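Local coordinates for probable manganase-dependent inorganic pyrophosphatase (Clostridium perfringens, PDB 3L2B), which probably hydrolyses inorganic pyrophosphate to phosphate, and binds the inhibitor AMP and the activator diadenosine tetraphosphate in a regulatory region of CBS and DRTGG domains, at residues T77-I82 against V141-V146; N70-S75 against R179-S184; D122-G127 against A134-L139; E89-N94 against G149-K154. One frame throughout, in Å; residues are numbered along the deposited sequence.

Interaction 1: residues T77-I82 against V141-V146; sequences TSLDNI and VSLLIV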
loop_
_atom_site.group_PDB
_atom_site.type_symbol
_atom_site.label_atom_id
_atom_site.label_comp_id
_atom_site.label_asym_id
_atom_site.label_seq_id
_atom_site.Cartn_x
_atom_site.Cartn_y
_atom_site.Cartn_z
ATOM N N THR A 77 -9.292 13.073 6.433
ATOM C CA THR A 77 -8.591 13.392 5.183
ATOM C C THR A 77 -9.275 14.572 4.502
ATOM O O THR A 77 -10.510 14.664 4.437
ATOM C CB THR A 77 -8.494 12.181 4.209
ATOM O OG1 THR A 77 -7.675 11.163 4.788
ATOM C CG2 THR A 77 -7.865 12.598 2.859
ATOM N N SER A 78 -8.456 15.494 4.040
ATOM C CA SER A 78 -8.926 16.737 3.419
ATOM C C SER A 78 -9.274 16.495 1.979
ATOM O O SER A 78 -8.767 15.584 1.346
ATOM C CB SER A 78 -7.841 17.808 3.472
ATOM O OG SER A 78 -6.898 17.563 2.437
ATOM N N LEU A 79 -10.135 17.343 1.462
ATOM C CA LEU A 79 -10.499 17.313 0.044
ATOM C C LEU A 79 -9.281 17.602 -0.823
ATOM O O LEU A 79 -9.092 16.995 -1.869
ATOM C CB LEU A 79 -11.582 18.334 -0.270
ATOM C CG LEU A 79 -12.044 18.258 -1.725
ATOM C CD1 LEU A 79 -12.547 16.809 -2.112
ATOM C CD2 LEU A 79 -13.098 19.316 -1.975
ATOM N N ASP A 80 -8.466 18.546 -0.389
ATOM C CA ASP A 80 -7.212 18.869 -1.125
ATOM C C ASP A 80 -6.320 17.635 -1.369
ATOM O O ASP A 80 -5.768 17.424 -2.458
ATOM C CB ASP A 80 -6.396 19.922 -0.360
ATOM C CG ASP A 80 -7.016 21.314 -0.467
ATOM O OD1 ASP A 80 -7.549 21.631 -1.547
ATOM O OD2 ASP A 80 -7.001 22.065 0.527
ATOM N N ASN A 81 -6.166 16.848 -0.317
ATOM C CA ASN A 81 -5.305 15.670 -0.370
ATOM C C ASN A 81 -5.815 14.659 -1.384
ATOM O O ASN A 81 -5.046 14.135 -2.215
ATOM C CB ASN A 81 -5.149 15.038 1.014
ATOM C CG ASN A 81 -4.111 15.750 1.842
ATOM O OD1 ASN A 81 -3.787 16.898 1.570
ATOM N ND2 ASN A 81 -3.565 15.073 2.832
ATOM N N ILE A 82 -7.130 14.451 -1.333
ATOM C CA ILE A 82 -7.814 13.550 -2.239
ATOM C C ILE A 82 -7.687 14.085 -3.659
ATOM O O ILE A 82 -7.362 13.333 -4.590
ATOM C CB ILE A 82 -9.303 13.361 -1.881
ATOM C CG1 ILE A 82 -9.454 12.615 -0.560
ATOM C CG2 ILE A 82 -10.006 12.557 -2.951
ATOM C CD1 ILE A 82 -10.861 12.727 0.086
ATOM N N VAL A 141 -24.607 11.229 -0.680
ATOM C CA VAL A 141 -23.198 10.889 -0.509
ATOM C C VAL A 141 -22.454 12.185 -0.135
ATOM O O VAL A 141 -22.832 13.281 -0.550
ATOM C CB VAL A 141 -22.594 10.259 -1.759
ATOM C CG1 VAL A 141 -23.199 8.846 -2.020
ATOM C CG2 VAL A 141 -22.775 11.169 -2.949
ATOM N N SER A 142 -21.444 12.050 0.700
ATOM C CA SER A 142 -20.670 13.201 1.101
ATOM C C SER A 142 -19.688 13.555 -0.015
ATOM O O SER A 142 -19.276 14.698 -0.150
ATOM C CB SER A 142 -19.921 12.937 2.407
ATOM O OG SER A 142 -18.953 11.918 2.238
ATOM N N LEU A 143 -19.336 12.570 -0.827
ATOM C CA LEU A 143 -18.374 12.796 -1.924
ATOM C C LEU A 143 -18.619 11.880 -3.086
ATOM O O LEU A 143 -18.595 10.650 -2.947
ATOM C CB LEU A 143 -16.934 12.660 -1.455
ATOM C CG LEU A 143 -15.820 12.856 -2.491
ATOM C CD1 LEU A 143 -15.938 14.233 -3.163
ATOM C CD2 LEU A 143 -14.440 12.668 -1.851
ATOM N N LEU A 144 -18.839 12.512 -4.234
ATOM C CA LEU A 144 -18.943 11.831 -5.515
ATOM C C LEU A 144 -17.643 11.972 -6.298
ATOM O O LEU A 144 -17.224 13.068 -6.626
ATOM C CB LEU A 144 -20.118 12.380 -6.308
ATOM C CG LEU A 144 -20.422 11.728 -7.665
ATOM C CD1 LEU A 144 -20.593 10.238 -7.528
ATOM C CD2 LEU A 144 -21.671 12.367 -8.266
ATOM N N ILE A 145 -16.993 10.831 -6.543
ATOM C CA ILE A 145 -15.800 10.770 -7.377
ATOM C C ILE A 145 -16.157 10.136 -8.724
ATOM O O ILE A 145 -16.453 8.952 -8.805
ATOM C CB ILE A 145 -14.666 9.985 -6.700
ATOM C CG1 ILE A 145 -14.500 10.408 -5.244
ATOM C CG2 ILE A 145 -13.349 10.212 -7.394
ATOM C CD1 ILE A 145 -13.281 9.792 -4.545
ATOM N N VAL A 146 -16.126 10.946 -9.775
ATOM C CA VAL A 146 -16.389 10.464 -11.132
ATOM C C VAL A 146 -15.079 10.066 -11.782
ATOM O O VAL A 146 -14.105 10.837 -11.770
ATOM C CB VAL A 146 -17.146 11.486 -11.993
ATOM C CG1 VAL A 146 -17.423 10.911 -13.405
ATOM C CG2 VAL A 146 -18.463 11.909 -11.303
#
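Leu143, at the start of strand 143-146, faces the first turn of helix 79-85 and meets two residues of it. Its CG stands anti to the backbone N (chi1 179°), which carries the forked end toward the helix. One branch, CD2, reaches Ile82 CD1 at 4.1 Å; the two chains come together tip to tip. The other branch serves Leu79, whose CD1 lies 4.4 Å from Leu143 CD1, a looser touch at a more open position. Leu144 then turns to the opposite face of the sheet. Ile145 comes back to the helix side, where its beta-branched chain suits an extended backbone, although it stops just short of close contact with Ile82. Ser78 is the N-cap just before helix 79-85, and its short hydroxyl can fold back to the helix: Asn81 N donates to Ser78 OG at 2.9 Å and 158°. Being three residues apart, Leu79 and Ile82 share one helical face, and both also touch the neighbouring strand 166-169. Such apolar packing of a helix against one face of a mixed sheet is common in alpha/beta domains, here in the region of the DRTGG domain.

Interaction 2: residues N70-S75 against R179-S184; sequences NILAKS and RLIVQS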
loop_
_atom_site.group_PDB
_atom_site.type_symbol
_atom_site.label_atom_id
_atom_site.label_comp_id
_atom_site.label_asym_id
_atom_site.label_seq_id
_atom_site.Cartn_x
_atom_site.Cartn_y
_atom_site.Cartn_z
ATOM N N ASN A 70 -13.761 3.176 6.518
ATOM C CA ASN A 70 -14.127 4.430 7.147
ATOM C C ASN A 70 -12.881 5.311 7.455
ATOM O O ASN A 70 -12.962 6.330 8.146
ATOM C CB ASN A 70 -14.815 4.044 8.454
ATOM C CG ASN A 70 -15.800 5.046 8.919
ATOM O OD1 ASN A 70 -15.468 5.876 9.757
ATOM N ND2 ASN A 70 -17.036 4.973 8.411
ATOM N N ILE A 71 -11.725 4.920 6.934
ATOM C CA ILE A 71 -10.458 5.639 7.272
ATOM C C ILE A 71 -10.432 7.133 6.868
ATOM O O ILE A 71 -9.709 7.926 7.478
ATOM C CB ILE A 71 -9.138 4.948 6.742
ATOM C CG1 ILE A 71 -9.263 4.480 5.289
ATOM C CG2 ILE A 71 -8.744 3.791 7.636
ATOM C CD1 ILE A 71 -9.846 5.505 4.362
ATOM N N LEU A 72 -11.209 7.515 5.849
ATOM C CA LEU A 72 -11.240 8.935 5.434
ATOM C C LEU A 72 -11.851 9.766 6.573
ATOM O O LEU A 72 -11.399 10.873 6.864
ATOM C CB LEU A 72 -11.956 9.160 4.087
ATOM C CG LEU A 72 -11.280 8.571 2.833
ATOM C CD1 LEU A 72 -12.042 8.937 1.548
ATOM C CD2 LEU A 72 -9.819 9.000 2.679
ATOM N N ALA A 73 -12.825 9.169 7.262
ATOM C CA ALA A 73 -13.515 9.834 8.378
ATOM C C ALA A 73 -12.601 9.888 9.582
ATOM O O ALA A 73 -12.387 10.941 10.202
ATOM C CB ALA A 73 -14.820 9.092 8.740
ATOM N N LYS A 74 -12.051 8.726 9.901
ATOM C CA LYS A 74 -11.216 8.590 11.096
ATOM C C LYS A 74 -9.994 9.475 10.999
ATOM O O LYS A 74 -9.447 9.898 12.016
ATOM C CB LYS A 74 -10.789 7.132 11.317
ATOM C CG LYS A 74 -11.912 6.211 11.825
ATOM C CD LYS A 74 -11.334 4.922 12.453
ATOM C CE LYS A 74 -12.299 4.258 13.473
ATOM N NZ LYS A 74 -13.705 4.074 12.972
ATOM N N SER A 75 -9.556 9.744 9.771
ATOM C CA SER A 75 -8.316 10.494 9.545
ATOM C C SER A 75 -8.583 11.948 9.206
ATOM O O SER A 75 -7.662 12.722 8.965
ATOM C CB SER A 75 -7.522 9.873 8.391
ATOM O OG SER A 75 -8.203 10.042 7.145
ATOM N N ARG A 179 -7.339 2.014 -5.554
ATOM C CA ARG A 179 -6.003 1.597 -5.148
ATOM C C ARG A 179 -5.193 2.789 -4.670
ATOM O O ARG A 179 -4.356 2.675 -3.772
ATOM C CB ARG A 179 -5.329 0.865 -6.342
ATOM C CG ARG A 179 -3.942 0.375 -6.153
ATOM C CD ARG A 179 -3.420 -0.289 -7.440
ATOM N NE ARG A 179 -3.200 0.622 -8.582
ATOM C CZ ARG A 179 -2.263 1.581 -8.638
ATOM N NH1 ARG A 179 -1.457 1.812 -7.615
ATOM N NH2 ARG A 179 -2.143 2.336 -9.725
ATOM N N LEU A 180 -5.503 3.949 -5.235
ATOM C CA LEU A 180 -4.751 5.179 -4.956
ATOM C C LEU A 180 -5.271 6.010 -3.801
ATOM O O LEU A 180 -4.530 6.773 -3.195
ATOM C CB LEU A 180 -4.779 6.102 -6.170
ATOM C CG LEU A 180 -3.993 5.720 -7.406
ATOM C CD1 LEU A 180 -4.439 6.622 -8.591
ATOM C CD2 LEU A 180 -2.481 5.859 -7.147
ATOM N N ILE A 181 -6.560 5.895 -3.520
ATOM C CA ILE A 181 -7.209 6.852 -2.643
ATOM C C ILE A 181 -6.645 6.825 -1.214
ATOM O O ILE A 181 -6.651 7.880 -0.527
ATOM C CB ILE A 181 -8.745 6.692 -2.633
ATOM C CG1 ILE A 181 -9.373 7.997 -2.147
ATOM C CG2 ILE A 181 -9.118 5.484 -1.789
ATOM C CD1 ILE A 181 -10.887 8.009 -2.112
ATOM N N VAL A 182 -6.098 5.685 -0.767
ATOM C CA VAL A 182 -5.533 5.628 0.612
ATOM C C VAL A 182 -4.212 6.407 0.741
ATOM O O VAL A 182 -3.776 6.744 1.846
ATOM C CB VAL A 182 -5.335 4.232 1.148
ATOM C CG1 VAL A 182 -6.706 3.521 1.176
ATOM C CG2 VAL A 182 -4.296 3.441 0.305
ATOM N N GLN A 183 -3.636 6.749 -0.397
ATOM C CA GLN A 183 -2.407 7.521 -0.425
ATOM C C GLN A 183 -2.687 8.998 -0.119
ATOM O O GLN A 183 -1.797 9.814 -0.035
ATOM C CB GLN A 183 -1.746 7.400 -1.801
ATOM C CG GLN A 183 -1.492 5.926 -2.221
ATOM C CD GLN A 183 -0.658 5.845 -3.471
ATOM O OE1 GLN A 183 -0.151 6.857 -3.935
ATOM N NE2 GLN A 183 -0.519 4.643 -4.035
ATOM N N SER A 184 -3.947 9.323 0.050
ATOM C CA SER A 184 -4.343 10.687 0.272
ATOM C C SER A 184 -4.397 10.978 1.771
ATOM O O SER A 184 -4.478 12.134 2.175
ATOM C CB SER A 184 -5.702 10.943 -0.406
ATOM O OG SER A 184 -6.689 10.375 0.384
#
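Leu72 and Ile181 meet by their outermost methyl groups, bridging the short helix 71-74 and the chain leaving helix 174-180. The path of Leu72 explains how. Its CB does not aim straight at segment 179-184, but CG is anti to the carbonyl carbon (chi1 -67°), and the fork carried there closes the gap. CG itself only divides the chain. From it, CD1 goes to Ile181 CD1 at 3.9 Å, the two side chains crossing at about a right angle and touching through their terminal methyls. CD2 lies 4.1 Å from Ser184 OG, a van der Waals contact with a hydroxyl whose hydrogen bond is made within its own segment. Ser184 OG donates to Ile181 O at 2.7 Å, nearly along the C=O axis (167°), and Ser184 N binds the same oxygen at 3.1 Å. Ser75 also folds back, but less directly: its OG donates to Ile71 O at 2.6 Å, and it hydrogen-bonds Thr77 OG1 as well. In both cases serine is apt because its short arm can curl back onto a carbonyl near the end of a helical turn. Beyond the contact, Ile181 packs on Phe175 of the second subunit, and Arg179 makes a cation-pi interaction with Trp67 of that subunit, which places these residues beside the dimer interface. Chemically, then, the join across the segments is dispersion alone: aliphatic ends supply it, while the buried Ser184 OG pays for its polarity locally and can border leucine without needing a partner from it.

Interaction 3: residues D122-G127 against A134-L139; sequences DIAIAG and AELIEL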
loop_
_atom_site.group_PDB
_atom_site.type_symbol
_atom_site.label_atom_id
_atom_site.label_comp_id
_atom_site.label_asym_id
_atom_site.label_seq_id
_atom_site.Cartn_x
_atom_site.Cartn_y
_atom_site.Cartn_z
ATOM N N ASP A 122 -21.454 8.523 2.502
ATOM C CA ASP A 122 -20.454 7.665 1.864
ATOM C C ASP A 122 -19.643 8.420 0.815
ATOM O O ASP A 122 -20.005 9.525 0.376
ATOM C CB ASP A 122 -21.089 6.390 1.281
ATOM C CG ASP A 122 -21.415 5.362 2.365
ATOM O OD1 ASP A 122 -20.939 5.481 3.527
ATOM O OD2 ASP A 122 -22.172 4.436 2.067
ATOM N N ILE A 123 -18.522 7.812 0.458
ATOM C CA ILE A 123 -17.722 8.232 -0.683
ATOM C C ILE A 123 -17.911 7.223 -1.794
ATOM O O ILE A 123 -17.542 6.034 -1.671
ATOM C CB ILE A 123 -16.239 8.328 -0.306
ATOM C CG1 ILE A 123 -16.068 9.320 0.861
ATOM C CG2 ILE A 123 -15.414 8.792 -1.469
ATOM C CD1 ILE A 123 -16.276 8.740 2.202
ATOM N N ALA A 124 -18.479 7.698 -2.888
ATOM C CA ALA A 124 -18.840 6.840 -4.019
ATOM C C ALA A 124 -17.965 7.056 -5.223
ATOM O O ALA A 124 -17.821 8.149 -5.711
ATOM C CB ALA A 124 -20.299 7.046 -4.403
ATOM N N ILE A 125 -17.385 5.971 -5.703
ATOM C CA ILE A 125 -16.628 5.994 -6.934
ATOM C C ILE A 125 -17.535 5.510 -8.033
ATOM O O ILE A 125 -18.058 4.416 -7.967
ATOM C CB ILE A 125 -15.396 5.105 -6.847
ATOM C CG1 ILE A 125 -14.435 5.654 -5.791
ATOM C CG2 ILE A 125 -14.759 5.012 -8.198
ATOM C CD1 ILE A 125 -13.402 4.650 -5.354
ATOM N N ALA A 126 -17.728 6.367 -9.033
ATOM C CA ALA A 126 -18.738 6.173 -10.074
ATOM C C ALA A 126 -18.202 6.484 -11.443
ATOM O O ALA A 126 -17.266 7.264 -11.601
ATOM C CB ALA A 126 -19.945 7.083 -9.808
ATOM N N GLY A 127 -18.841 5.890 -12.440
ATOM C CA GLY A 127 -18.520 6.159 -13.838
ATOM C C GLY A 127 -19.270 7.328 -14.446
ATOM O O GLY A 127 -19.801 8.191 -13.753
ATOM N N ALA A 134 -26.713 10.858 -10.454
ATOM C CA ALA A 134 -27.865 11.542 -9.838
ATOM C C ALA A 134 -28.490 10.755 -8.696
ATOM O O ALA A 134 -28.982 11.324 -7.743
ATOM C CB ALA A 134 -28.946 11.891 -10.892
ATOM N N GLU A 135 -28.478 9.438 -8.764
ATOM C CA GLU A 135 -29.001 8.678 -7.624
ATOM C C GLU A 135 -28.039 8.821 -6.446
ATOM O O GLU A 135 -28.459 8.883 -5.294
ATOM C CB GLU A 135 -29.220 7.208 -7.998
ATOM C CG GLU A 135 -29.617 6.282 -6.823
ATOM C CD GLU A 135 -30.989 6.599 -6.176
ATOM O OE1 GLU A 135 -31.772 7.413 -6.748
ATOM O OE2 GLU A 135 -31.277 6.008 -5.091
ATOM N N LEU A 136 -26.744 8.916 -6.743
ATOM C CA LEU A 136 -25.724 9.004 -5.694
ATOM C C LEU A 136 -25.930 10.313 -4.942
ATOM O O LEU A 136 -25.846 10.369 -3.704
ATOM C CB LEU A 136 -24.291 8.876 -6.268
ATOM C CG LEU A 136 -23.857 7.470 -6.794
ATOM C CD1 LEU A 136 -22.482 7.487 -7.459
ATOM C CD2 LEU A 136 -23.885 6.414 -5.682
ATOM N N ILE A 137 -26.244 11.358 -5.705
ATOM C CA ILE A 137 -26.482 12.676 -5.150
ATOM C C ILE A 137 -27.748 12.659 -4.295
ATOM O O ILE A 137 -27.749 13.191 -3.194
ATOM C CB ILE A 137 -26.535 13.763 -6.253
ATOM C CG1 ILE A 137 -25.121 14.009 -6.787
ATOM C CG2 ILE A 137 -27.156 15.059 -5.719
ATOM C CD1 ILE A 137 -25.102 14.577 -8.166
ATOM N N GLU A 138 -28.806 12.004 -4.789
ATOM C CA GLU A 138 -30.068 11.852 -4.029
ATOM C C GLU A 138 -29.860 11.078 -2.728
ATOM O O GLU A 138 -30.583 11.274 -1.753
ATOM C CB GLU A 138 -31.178 11.172 -4.865
ATOM C CG GLU A 138 -32.333 10.614 -4.025
ATOM C CD GLU A 138 -33.626 10.328 -4.825
ATOM O OE1 GLU A 138 -33.799 9.170 -5.323
ATOM O OE2 GLU A 138 -34.474 11.260 -4.940
ATOM N N LEU A 139 -28.884 10.182 -2.712
ATOM C CA LEU A 139 -28.616 9.382 -1.511
ATOM C C LEU A 139 -27.733 10.162 -0.540
ATOM O O LEU A 139 -27.325 9.657 0.506
ATOM C CB LEU A 139 -27.965 8.032 -1.868
ATOM C CG LEU A 139 -28.899 6.925 -2.368
ATOM C CD1 LEU A 139 -28.090 5.746 -2.966
ATOM C CD2 LEU A 139 -29.774 6.447 -1.239
#
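Ala124 and Ala126 of strand 123-126 offer their methyl groups to a single side chain of helix 130-138, that of Leu136. The contact between the segments is wholly apolar. Leu136 keeps CG anti to the carbonyl carbon (chi1 -71°), and the fork it carries spans the two alanines: CD1 sits 3.8 Å from Ala124 CB and 3.5 Å from Ala126 CB, the latter tighter than usual van der Waals contact. CD2 adds a second touch to Ala124 CB at 3.9 Å. Alanine suits both strand positions because its side chain ends at CB, allowing the helix to approach until the CA atoms of Ala124 and Leu136 are 7.4 Å apart; leucine fills the distance with a branched end that covers two residues of one face. Ile125, between the alanines, points away and packs instead on Ser174 and Ser178 of helix 174-180.

No hydrogen bond crosses the contact. Within the helix, Glu138 N binds Ala134 O at 3.0 Å and Leu139 N binds Glu135 O at 2.9 Å, while Ala124 of the strand pairs with Leu143 and Ile145. Besides these backbone bonds, Asp122 OD2 makes a salt bridge to Lys103 NZ.

The two segments are the first strand and the helix of a beta-alpha-beta unit completed by strand 143-146, whose Leu144 also touches Leu136. Helix 154-163 flanks the same helix through Ala134 and Ile137, whereas helix 174-180 lies against the opposite face of strand 123-126.

Interaction 4: residues E89-N94 against G149-K154; sequences EAQNIN and GHTPSK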
loop_
_atom_site.group_PDB
_atom_site.type_symbol
_atom_site.label_atom_id
_atom_site.label_comp_id
_atom_site.label_asym_id
_atom_site.label_seq_id
_atom_site.Cartn_x
_atom_site.Cartn_y
_atom_site.Cartn_z
ATOM N N GLU A 89 -10.209 17.130 -10.265
ATOM C CA GLU A 89 -10.702 18.496 -10.200
ATOM C C GLU A 89 -12.085 18.446 -9.599
ATOM O O GLU A 89 -12.862 17.534 -9.878
ATOM C CB GLU A 89 -10.740 19.144 -11.606
ATOM C CG GLU A 89 -9.350 19.388 -12.243
ATOM C CD GLU A 89 -8.686 20.720 -11.835
ATOM O OE1 GLU A 89 -9.316 21.795 -12.015
ATOM O OE2 GLU A 89 -7.515 20.698 -11.367
ATOM N N ALA A 90 -12.371 19.441 -8.778
ATOM C CA ALA A 90 -13.671 19.581 -8.147
ATOM C C ALA A 90 -14.599 20.339 -9.066
ATOM O O ALA A 90 -14.191 21.284 -9.735
ATOM C CB ALA A 90 -13.530 20.290 -6.815
ATOM N N GLN A 91 -15.845 19.882 -9.107
ATOM C CA GLN A 91 -16.919 20.549 -9.852
ATOM C C GLN A 91 -17.895 21.251 -8.921
ATOM O O GLN A 91 -18.540 22.227 -9.280
ATOM C CB GLN A 91 -17.697 19.543 -10.703
ATOM C CG GLN A 91 -16.975 19.145 -11.951
ATOM C CD GLN A 91 -15.843 18.231 -11.663
ATOM O OE1 GLN A 91 -16.054 17.117 -11.194
ATOM N NE2 GLN A 91 -14.628 18.691 -11.910
ATOM N N ASN A 92 -18.036 20.687 -7.735
ATOM C CA ASN A 92 -18.715 21.360 -6.644
ATOM C C ASN A 92 -18.081 20.974 -5.332
ATOM O O ASN A 92 -17.576 19.859 -5.173
ATOM C CB ASN A 92 -20.191 20.990 -6.607
ATOM C CG ASN A 92 -20.962 21.812 -5.606
ATOM O OD1 ASN A 92 -20.876 23.030 -5.621
ATOM N ND2 ASN A 92 -21.741 21.161 -4.756
ATOM N N ILE A 93 -18.124 21.919 -4.403
ATOM C CA ILE A 93 -17.608 21.719 -3.061
ATOM C C ILE A 93 -18.589 22.167 -1.986
ATOM O O ILE A 93 -19.066 23.310 -1.994
ATOM C CB ILE A 93 -16.312 22.499 -2.836
ATOM C CG1 ILE A 93 -15.264 22.125 -3.892
ATOM C CG2 ILE A 93 -15.777 22.228 -1.415
ATOM C CD1 ILE A 93 -14.005 22.994 -3.819
ATOM N N ASN A 94 -18.873 21.259 -1.066
ATOM C CA ASN A 94 -19.560 21.608 0.171
ATOM C C ASN A 94 -18.573 22.266 1.101
ATOM O O ASN A 94 -17.797 21.598 1.749
ATOM C CB ASN A 94 -20.157 20.364 0.846
ATOM C CG ASN A 94 -20.977 20.707 2.081
ATOM O OD1 ASN A 94 -20.756 21.743 2.704
ATOM N ND2 ASN A 94 -21.936 19.852 2.424
ATOM N N GLY A 149 -12.088 10.599 -16.200
ATOM C CA GLY A 149 -11.842 11.975 -16.655
ATOM C C GLY A 149 -13.119 12.587 -17.215
ATOM O O GLY A 149 -13.106 13.658 -17.806
ATOM N N HIS A 150 -14.224 11.891 -16.982
ATOM C CA HIS A 150 -15.545 12.269 -17.500
ATOM C C HIS A 150 -16.286 13.296 -16.652
ATOM O O HIS A 150 -17.285 12.980 -16.005
ATOM C CB HIS A 150 -16.412 11.009 -17.657
ATOM C CG HIS A 150 -15.862 10.034 -18.654
ATOM N ND1 HIS A 150 -15.667 8.699 -18.366
ATOM C CD2 HIS A 150 -15.436 10.215 -19.931
ATOM C CE1 HIS A 150 -15.158 8.094 -19.429
ATOM N NE2 HIS A 150 -15.007 8.992 -20.391
ATOM N N THR A 151 -15.788 14.529 -16.666
ATOM C CA THR A 151 -16.439 15.613 -15.921
ATOM C C THR A 151 -17.955 15.517 -16.173
ATOM O O THR A 151 -18.388 15.452 -17.312
ATOM C CB THR A 151 -15.916 17.013 -16.323
ATOM O OG1 THR A 151 -14.479 17.042 -16.275
ATOM C CG2 THR A 151 -16.454 18.079 -15.389
ATOM N N PRO A 152 -18.767 15.469 -15.110
ATOM C CA PRO A 152 -20.204 15.231 -15.292
ATOM C C PRO A 152 -20.938 16.444 -15.884
ATOM O O PRO A 152 -20.356 17.518 -16.027
ATOM C CB PRO A 152 -20.683 14.953 -13.867
ATOM C CG PRO A 152 -19.772 15.697 -13.023
ATOM C CD PRO A 152 -18.427 15.685 -13.697
ATOM N N SER A 153 -22.207 16.258 -16.212
ATOM C CA SER A 153 -23.000 17.294 -16.888
ATOM C C SER A 153 -23.335 18.469 -15.983
ATOM O O SER A 153 -23.317 18.365 -14.758
ATOM C CB SER A 153 -24.297 16.706 -17.462
ATOM O OG SER A 153 -25.200 16.309 -16.439
ATOM N N LYS A 154 -23.655 19.589 -16.626
ATOM C CA LYS A 154 -24.037 20.831 -15.938
ATOM C C LYS A 154 -25.258 20.574 -15.063
ATOM O O LYS A 154 -25.398 21.152 -13.988
ATOM C CB LYS A 154 -24.327 21.979 -16.938
ATOM C CG LYS A 154 -24.277 23.409 -16.317
ATOM C CD LYS A 154 -24.824 24.503 -17.284
ATOM C CE LYS A 154 -25.008 25.870 -16.596
ATOM N NZ LYS A 154 -25.919 26.813 -17.348
#
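The carboxamide of Gln91 presents one flat face to segment 149-154, and Thr151 CG2 lies over that face, 3.8 Å from Gln91 CD. Pro152 approaches the same face from the oxygen corner: its CD is 3.7 Å from Gln91 OE1, displaced outward from the group instead of centred above it. On the far side of the amide plane is Glu89 O, to which Gln91 NE2 gives a weak hydrogen bond of 2.9 Å with an N-H...O angle of 133°. OE1 accepts a hydrogen bond from Thr169 OG1 on strand 166-169, so both ends of the amide have partners and its rotation is restrained.

The aliphatic part of the glutamine takes a share as well. A bend at chi2 (74°) turns the carboxamide back beside the strand, and Gln91 CG meets Thr151 CG2 at 3.6 Å. Thr151 turns its methyl, anti to the backbone N, to the glutamine. Pro152 contributes its CD methylene, held by the ring, and the loop soon enters helix 154-163, with Ser153 at the N-cap.

Gln91 and Asn92 both face Val167 in a classic beta bulge. No hydrogen bond crosses between the segments: methyl and methylene groups cover the glutamine's stem and amide face, leaving its polar ends to the strand and its neighbour. A glutamine fits such a partly buried edge because it combines an apolar stem with a polar tip.

In the fold
Interactions 1, 3 and 4 reach one mixed sheet, and interaction 2 lies beside it. Interactions 1 and 3 use strands 143-146 and 123-126, neighbours in it, with centres 12 Å apart; Ile145 O and Ala126 N, 2.9 Å apart, probably hydrogen-bond between them. Interaction 4 reaches the same sheet at strand 89-92, about 11 Å between centres from interaction 1, where Leu79 CD2 and Ile93 CG2 lie 4.0 Å apart. Interaction 2, centred about 10 Å from interaction 1, joins it through a probable hydrogen bond of 3.1 Å between Asn81 ND2 and Ser184 O. Interactions 2 and 4 do not touch, their centres being about 20 Å apart. No residue of the diadenosine tetraphosphate pocket, which includes Lys39 and Arg216, belongs to any of these segments.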